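Local coordinates for protein Maltose/maltodextrin transport permease homologue (Bdellovibrio bacteriovorus HD100, PDB 6FFL) that binds maltodextrins such as maltotriose through this periplasmic-type MalE solute-binding domain, which is fused to MalF, the membrane subunit of a probable maltose/maltodextrin ABC importer, at residues Lys140-Val144 with Asp153-Leu157; Pro129-Leu135 with Pro254-Glu258. The contacts are given in a common frame with arbitrary orientation. Residue numbers count along the deposited sequence, not the author numbering.

Interaction 1: Lys140-Val144 with Asp153-Leu157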
ATOM      1  N   LYS A 140      25.792  -1.886   5.815  1.00 15.04           N
ATOM      2  CA  LYS A 140      27.070  -1.191   5.697  1.00 18.49           C
ATOM      3  C   LYS A 140      27.993  -1.906   4.720  1.00 21.19           C
ATOM      4  O   LYS A 140      28.677  -1.260   3.919  1.00 23.55           O
ATOM      5  CB  LYS A 140      27.745  -1.073   7.064  1.00 23.70           C
ATOM      6  CG  LYS A 140      27.052  -0.128   8.047  1.00 21.83           C
ATOM      7  CD  LYS A 140      27.811  -0.075   9.377  1.00 26.61           C
ATOM      8  CE  LYS A 140      27.113   0.825  10.387  1.00 30.53           C
ATOM      9  NZ  LYS A 140      27.815   0.805  11.698  1.00 36.52           N
ATOM     10  N   LYS A 141      28.033  -3.239   4.772  1.00 19.67           N
ATOM     11  CA  LYS A 141      28.910  -3.960   3.853  1.00 19.37           C
ATOM     12  C   LYS A 141      28.439  -3.817   2.412  1.00 19.10           C
ATOM     13  O   LYS A 141      29.262  -3.825   1.489  1.00 22.47           O
ATOM     14  CB  LYS A 141      28.998  -5.436   4.257  1.00 23.16           C
ATOM     15  CG  LYS A 141      29.738  -5.634   5.570  1.00 30.75           C
ATOM     16  CD  LYS A 141      30.205  -7.056   5.767  1.00 41.55           C
ATOM     17  CE  LYS A 141      29.046  -8.013   5.662  1.00 47.89           C
ATOM     18  NZ  LYS A 141      29.340  -9.308   6.333  1.00 54.11           N
ATOM     19  N   MET A 142      27.133  -3.650   2.207  1.00 17.88           N
ATOM     20  CA  MET A 142      26.543  -3.560   0.879  1.00 19.14           C
ATOM     21  C   MET A 142      26.516  -2.139   0.321  1.00 23.03           C
ATOM     22  O   MET A 142      26.097  -1.952  -0.829  1.00 23.66           O
ATOM     23  CB  MET A 142      25.118  -4.114   0.913  1.00 19.26           C
ATOM     24  CG  MET A 142      25.014  -5.617   1.086  1.00 19.27           C
ATOM     25  SD  MET A 142      25.853  -6.509  -0.240  1.00 31.06           S
ATOM     26  CE  MET A 142      26.098  -8.109   0.525  1.00 35.77           C
ATOM     27  N   THR A 143      26.931  -1.139   1.104  1.00 18.59           N
ATOM     28  CA  THR A 143      27.025   0.248   0.658  1.00 19.05           C
ATOM     29  C   THR A 143      28.462   0.494   0.221  1.00 28.76           C
ATOM     30  O   THR A 143      29.385   0.423   1.044  1.00 30.47           O
ATOM     31  CB  THR A 143      26.634   1.211   1.778  1.00 24.72           C
ATOM     32  OG1 THR A 143      25.340   0.857   2.290  1.00 19.59           O
ATOM     33  CG2 THR A 143      26.592   2.652   1.264  1.00 22.87           C
ATOM     34  N   VAL A 144      28.664   0.783  -1.066  0.60 23.25           N
ATOM     35  CA  VAL A 144      30.014   0.778  -1.622  0.60 23.57           C
ATOM     36  C   VAL A 144      30.230   1.992  -2.517  0.60 27.67           C
ATOM     37  O   VAL A 144      29.361   2.356  -3.317  0.60 22.01           O
ATOM     38  CB  VAL A 144      30.299  -0.531  -2.389  0.60 24.37           C
ATOM     39  CG1 VAL A 144      29.124  -0.908  -3.258  0.60 28.54           C
ATOM     40  CG2 VAL A 144      31.577  -0.415  -3.224  0.60 22.96           C
ATOM     41  N   ASP A 153      27.876   4.146  -5.166  1.00 30.04           N
ATOM     42  CA  ASP A 153      27.488   3.388  -6.349  1.00 35.12           C
ATOM     43  C   ASP A 153      26.393   2.371  -6.054  1.00 31.72           C
ATOM     44  O   ASP A 153      25.493   2.171  -6.876  1.00 37.80           O
ATOM     45  CB  ASP A 153      28.711   2.671  -6.923  1.00 31.56           C
ATOM     46  CG  ASP A 153      29.834   3.624  -7.242  1.00 40.21           C
ATOM     47  OD1 ASP A 153      30.907   3.523  -6.606  1.00 46.10           O
ATOM     48  OD2 ASP A 153      29.641   4.485  -8.124  1.00 45.94           O
ATOM     49  N   ARG A 154      26.454   1.716  -4.901  0.56 27.18           N
ATOM     50  CA  ARG A 154      25.444   0.750  -4.503  0.56 25.89           C
ATOM     51  C   ARG A 154      25.080   1.003  -3.051  0.56 21.53           C
ATOM     52  O   ARG A 154      25.953   1.273  -2.222  0.56 23.95           O
ATOM     53  CB  ARG A 154      25.936  -0.698  -4.696  0.56 30.07           C
ATOM     54  CG  ARG A 154      26.576  -0.964  -6.055  0.56 37.09           C
ATOM     55  CD  ARG A 154      26.552  -2.445  -6.432  0.56 40.74           C
ATOM     56  NE  ARG A 154      27.431  -3.255  -5.593  0.56 38.05           N
ATOM     57  CZ  ARG A 154      28.698  -3.530  -5.884  0.56 39.75           C
ATOM     58  NH1 ARG A 154      29.244  -3.056  -6.995  0.56 35.53           N
ATOM     59  NH2 ARG A 154      29.421  -4.279  -5.061  0.56 45.48           N
ATOM     60  N   TRP A 155      23.787   0.927  -2.752  1.00 17.79           N
ATOM     61  CA  TRP A 155      23.260   1.191  -1.424  1.00 18.41           C
ATOM     62  C   TRP A 155      22.901  -0.112  -0.732  1.00 20.26           C
ATOM     63  O   TRP A 155      22.437  -1.059  -1.373  1.00 21.10           O
ATOM     64  CB  TRP A 155      22.023   2.093  -1.496  1.00 18.57           C
ATOM     65  CG  TRP A 155      22.414   3.484  -1.803  1.00 20.68           C
ATOM     66  CD1 TRP A 155      22.388   4.100  -3.014  1.00 18.45           C
ATOM     67  CD2 TRP A 155      22.948   4.430  -0.880  1.00 20.27           C
ATOM     68  NE1 TRP A 155      22.858   5.380  -2.899  1.00 23.31           N
ATOM     69  CE2 TRP A 155      23.209   5.607  -1.595  1.00 24.17           C
ATOM     70  CE3 TRP A 155      23.230   4.392   0.491  1.00 21.71           C
ATOM     71  CZ2 TRP A 155      23.731   6.747  -0.988  1.00 30.92           C
ATOM     72  CZ3 TRP A 155      23.746   5.520   1.092  1.00 23.65           C
ATOM     73  CH2 TRP A 155      23.993   6.682   0.355  1.00 22.63           C
ATOM     74  N   GLY A 156      23.126  -0.162   0.578  1.00 16.28           N
ATOM     75  CA  GLY A 156      22.718  -1.339   1.321  1.00 18.21           C
ATOM     76  C   GLY A 156      21.209  -1.485   1.358  1.00 18.17           C
ATOM     77  O   GLY A 156      20.678  -2.597   1.253  1.00 15.99           O
ATOM     78  N   LEU A 157      20.497  -0.369   1.493  1.00 14.73           N
ATOM     79  CA  LEU A 157      19.052  -0.404   1.680  1.00 15.13           C
ATOM     80  C   LEU A 157      18.435   0.839   1.059  1.00 15.47           C
ATOM     81  O   LEU A 157      18.944   1.943   1.253  1.00 17.00           O
ATOM     82  CB  LEU A 157      18.693  -0.460   3.173  1.00 13.22           C
ATOM     83  CG  LEU A 157      17.211  -0.346   3.549  1.00 11.91           C
ATOM     84  CD1 LEU A 157      16.425  -1.529   2.993  1.00 15.64           C
ATOM     85  CD2 LEU A 157      17.058  -0.274   5.073  1.00 16.74           C
TER
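A short backbone pairing at the surface joins the chain leaving helix 132-142 to the segment that leads into strand 157-158, in the lobe of the solute-binding domain built on the sheet 157-158, 228-234, 116-121 and 248-251. Its centre is a single antiparallel, hydrogen-bonded bridge between V144 and R154, with CA atoms 5.4 Å apart. V144 N donates to R154 O (3.0 Å), while V144 O receives D153 N at 3.0 Å and, more weakly, R154 N at 3.4 Å. Two residues thus face one, which makes D153 and R154 a classic beta bulge opposite V144.

Further back, M142 and T143 approach G156 and W155 with CA atoms only 4.4 Å apart in each pair. The absence of a side chain at G156 suits its close approach, since a CB there would stand about 3.0 Å from T143 OG1. G156 N donates to that T143 OG1 (3.0 Å), a hydroxyl also bonded to G139 O in the preceding helical turn, and M142 CB rests on G156 CA at 3.7 Å. T143 CA makes a CA-H...O contact of 3.2 Å with R154 O, which also accepts from V144 N. Side chains add to this: V144 CG1 packs on R154 CB (3.5 Å) and lies over one face of its guanidinium, and T143 CG2 meets W155 CE3 obliquely at 3.9 Å.

D153 OD1 bonds T146 N in the intervening loop. Beyond the pairing, W155 shares backbone hydrogen bonds with K227 and A229, M142 touches A229, and L157 packs on M230, so that the contact lies against strand 228-234.

Interaction 2: Pro129-Leu135 with Pro254-Glu258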
ATOM      1  N   PRO A 129      18.722 -10.533   6.566  1.00 14.32           N
ATOM      2  CA  PRO A 129      18.873 -10.248   7.996  1.00 16.68           C
ATOM      3  C   PRO A 129      17.561 -10.468   8.729  1.00 15.56           C
ATOM      4  O   PRO A 129      16.487 -10.140   8.221  1.00 18.14           O
ATOM      5  CB  PRO A 129      19.280  -8.771   8.023  1.00 16.21           C
ATOM      6  CG  PRO A 129      18.638  -8.196   6.786  1.00 17.17           C
ATOM      7  CD  PRO A 129      18.756  -9.309   5.748  1.00 17.48           C
ATOM      8  N   LYS A 130      17.656 -11.010   9.946  1.00 16.33           N
ATOM      9  CA  LYS A 130      16.469 -11.282  10.751  1.00 15.31           C
ATOM     10  C   LYS A 130      16.214 -10.223  11.816  1.00 19.97           C
ATOM     11  O   LYS A 130      15.122 -10.198  12.397  1.00 18.78           O
ATOM     12  CB  LYS A 130      16.570 -12.668  11.412  1.00 22.19           C
ATOM     13  CG  LYS A 130      17.788 -12.876  12.297  1.00 36.47           C
ATOM     14  CD  LYS A 130      17.907 -14.338  12.720  1.00 44.77           C
ATOM     15  CE  LYS A 130      19.073 -14.559  13.677  1.00 46.54           C
ATOM     16  NZ  LYS A 130      20.340 -14.822  12.939  1.00 39.96           N
ATOM     17  N   ASN A 131      17.177  -9.349  12.087  1.00 13.70           N
ATOM     18  CA  ASN A 131      16.955  -8.260  13.029  1.00 12.35           C
ATOM     19  C   ASN A 131      17.694  -7.016  12.558  1.00 14.51           C
ATOM     20  O   ASN A 131      18.493  -7.052  11.620  1.00 14.92           O
ATOM     21  CB  ASN A 131      17.389  -8.634  14.454  1.00 16.20           C
ATOM     22  CG  ASN A 131      18.838  -9.027  14.536  1.00 17.94           C
ATOM     23  OD1 ASN A 131      19.720  -8.265  14.159  1.00 19.32           O
ATOM     24  ND2 ASN A 131      19.099 -10.220  15.070  1.00 27.04           N
ATOM     25  N   SER A 132      17.425  -5.907  13.250  1.00 15.73           N
ATOM     26  CA  SER A 132      17.924  -4.607  12.810  1.00 14.07           C
ATOM     27  C   SER A 132      19.436  -4.496  12.956  1.00 18.99           C
ATOM     28  O   SER A 132      20.087  -3.798  12.163  1.00 14.84           O
ATOM     29  CB  SER A 132      17.208  -3.494  13.594  1.00 15.62           C
ATOM     30  OG  SER A 132      17.507  -3.564  14.985  1.00 17.15           O
ATOM     31  N   GLN A 133      20.027  -5.164  13.951  1.00 17.11           N
ATOM     32  CA  GLN A 133      21.481  -5.129  14.044  1.00 18.32           C
ATOM     33  C   GLN A 133      22.110  -5.811  12.837  1.00 18.37           C
ATOM     34  O   GLN A 133      23.061  -5.285  12.247  1.00 19.60           O
ATOM     35  CB  GLN A 133      21.956  -5.767  15.354  1.00 18.38           C
ATOM     36  CG  GLN A 133      23.463  -6.025  15.379  1.00 28.33           C
ATOM     37  CD  GLN A 133      23.970  -6.580  16.701  1.00 47.74           C
ATOM     38  OE1 GLN A 133      23.205  -6.775  17.647  1.00 44.65           O
ATOM     39  NE2 GLN A 133      25.277  -6.824  16.773  1.00 58.76           N
ATOM     40  N   GLU A 134      21.576  -6.970  12.445  1.00 17.25           N
ATOM     41  CA  GLU A 134      22.032  -7.643  11.232  1.00 17.04           C
ATOM     42  C   GLU A 134      21.765  -6.794   9.998  1.00 17.59           C
ATOM     43  O   GLU A 134      22.587  -6.746   9.075  1.00 19.17           O
ATOM     44  CB  GLU A 134      21.331  -8.995  11.081  1.00 18.35           C
ATOM     45  CG  GLU A 134      21.819 -10.061  12.047  1.00 18.30           C
ATOM     46  CD  GLU A 134      21.149 -11.406  11.814  1.00 27.02           C
ATOM     47  OE1 GLU A 134      20.406 -11.545  10.813  1.00 26.17           O
ATOM     48  OE2 GLU A 134      21.376 -12.324  12.630  1.00 26.38           O
ATOM     49  N   LEU A 135      20.601  -6.146   9.949  1.00 14.15           N
ATOM     50  CA  LEU A 135      20.272  -5.301   8.804  1.00 14.81           C
ATOM     51  C   LEU A 135      21.302  -4.195   8.627  1.00 15.02           C
ATOM     52  O   LEU A 135      21.747  -3.916   7.504  1.00 18.40           O
ATOM     53  CB  LEU A 135      18.874  -4.713   8.984  1.00 15.11           C
ATOM     54  CG  LEU A 135      18.465  -3.619   7.999  1.00 16.75           C
ATOM     55  CD1 LEU A 135      18.210  -4.258   6.660  1.00 16.65           C
ATOM     56  CD2 LEU A 135      17.211  -2.912   8.510  1.00 18.13           C
ATOM     57  N   PRO A 254      13.045  -6.580   9.285  1.00 14.00           N
ATOM     58  CA  PRO A 254      13.716  -7.254  10.406  1.00 13.91           C
ATOM     59  C   PRO A 254      13.259  -6.749  11.773  1.00 13.74           C
ATOM     60  O   PRO A 254      12.944  -5.568  11.963  1.00 13.34           O
ATOM     61  CB  PRO A 254      15.196  -6.944  10.165  1.00 11.81           C
ATOM     62  CG  PRO A 254      15.300  -6.809   8.688  1.00 11.08           C
ATOM     63  CD  PRO A 254      14.004  -6.128   8.259  1.00 12.56           C
ATOM     64  N   MET A 255      13.244  -7.673  12.728  1.00 13.51           N
ATOM     65  CA  MET A 255      12.889  -7.361  14.107  1.00 12.12           C
ATOM     66  C   MET A 255      13.820  -6.295  14.677  1.00 15.25           C
ATOM     67  O   MET A 255      15.030  -6.302  14.439  1.00 14.91           O
ATOM     68  CB  MET A 255      12.959  -8.648  14.935  1.00 17.14           C
ATOM     69  CG  MET A 255      12.929  -8.498  16.451  1.00 17.45           C
ATOM     70  SD  MET A 255      13.265 -10.083  17.286  1.00 19.63           S
ATOM     71  CE  MET A 255      11.774 -10.972  16.870  1.00 22.14           C
ATOM     72  N   ILE A 256      13.250  -5.354  15.425  1.00 12.53           N
ATOM     73  CA  ILE A 256      14.084  -4.344  16.067  1.00 11.83           C
ATOM     74  C   ILE A 256      14.852  -4.985  17.213  1.00 14.16           C
ATOM     75  O   ILE A 256      14.255  -5.502  18.164  1.00 13.07           O
ATOM     76  CB  ILE A 256      13.234  -3.167  16.557  1.00 12.02           C
ATOM     77  CG1 ILE A 256      12.448  -2.595  15.375  1.00 13.61           C
ATOM     78  CG2 ILE A 256      14.099  -2.142  17.312  1.00 14.62           C
ATOM     79  CD1 ILE A 256      13.360  -2.071  14.261  1.00 16.20           C
ATOM     80  N   SER A 257      16.188  -4.947  17.129  1.00 13.35           N
ATOM     81  CA  SER A 257      17.010  -5.650  18.114  1.00 13.43           C
ATOM     82  C   SER A 257      16.744  -5.159  19.535  1.00 14.20           C
ATOM     83  O   SER A 257      16.698  -5.960  20.474  1.00 14.88           O
ATOM     84  CB  SER A 257      18.491  -5.481  17.776  1.00 13.52           C
ATOM     85  OG  SER A 257      18.842  -6.317  16.688  1.00 15.82           O
ATOM     86  N   GLU A 258      16.565  -3.847  19.709  1.00 14.25           N
ATOM     87  CA  GLU A 258      16.419  -3.266  21.042  1.00 17.21           C
ATOM     88  C   GLU A 258      15.111  -3.646  21.724  1.00 16.46           C
ATOM     89  O   GLU A 258      15.031  -3.602  22.960  1.00 16.49           O
ATOM     90  CB  GLU A 258      16.513  -1.735  20.955  1.00 20.39           C
ATOM     91  CG  GLU A 258      17.930  -1.192  20.775  1.00 25.78           C
ATOM     92  CD  GLU A 258      18.480  -1.317  19.345  1.00 34.17           C
ATOM     93  OE1 GLU A 258      17.723  -1.646  18.399  1.00 22.63           O
ATOM     94  OE2 GLU A 258      19.694  -1.057  19.172  1.00 34.33           O
TER
HETATM   95  O   HOH W   1      18.996  -1.620  15.919  1.00 24.03           O
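The turn at 129-131, just before helix 132-142, runs alongside the irregular, extended backbone of 254-256, and the two meet at N131 and M255. M255 N donates to K130 O (3.2 Å) and S132 N to M255 O (2.7 Å), so M255 bonds on both sides of N131 in a single isolated bridge. N131 CA adds a CA-H...O contact to the same M255 O at 3.1 Å.

N131 is the N-cap of the helix: its OD1 accepts E134 N at 2.8 Å. K130 is tied to E134 as well, through K130 N to E134 OE1 (2.9 Å) and a salt bridge from K130 NZ to E134 OE2 (2.7 Å). Two serine hydroxyls each accept a backbone amide from the other segment: S132 OG from S257 N (2.9 Å) and S257 OG from Q133 N (3.2 Å), the latter satisfying a first-turn amide of the helix. A water extends this polar patch, lying 2.6 Å from S132 OG and donating to E258 OE1 at 2.8 Å.

P254 supplies the apolar part, its CG meeting P129 CG at 4.1 Å and L135 CB at 4.2 Å. The side chain of M255 turns away to a bound platinum ion, about 2 Å off. Around the helix start, P129 and L135 both touch M230 of strand 228-234, while I256 packs on F170 and A173 of helix 170-173.

Overall arrangement
Helix 132-142 connects the two contacts: interaction 2 fastens its N-terminal end to the loop after strand 248-251, and interaction 1 fastens the chain leaving its other end to the approach to strand 157-158. Those are the outermost strands of the same four-stranded sheet, and both contacts reach M230 on strand 228-234. The centres of interactions 1 and 2 are about 17 Å apart; the nearest atoms of interactions 1 and 2 are about 4 Å apart, without touching. The chain closes interaction 1 within the longer excursion bracketed by interaction 2. The centres of interactions 1 and 2 lie about 26 and 23 Å from the centre of the chain; both are structural packing at the lobe's periphery, and the maltotriose is held elsewhere, between the two lobes.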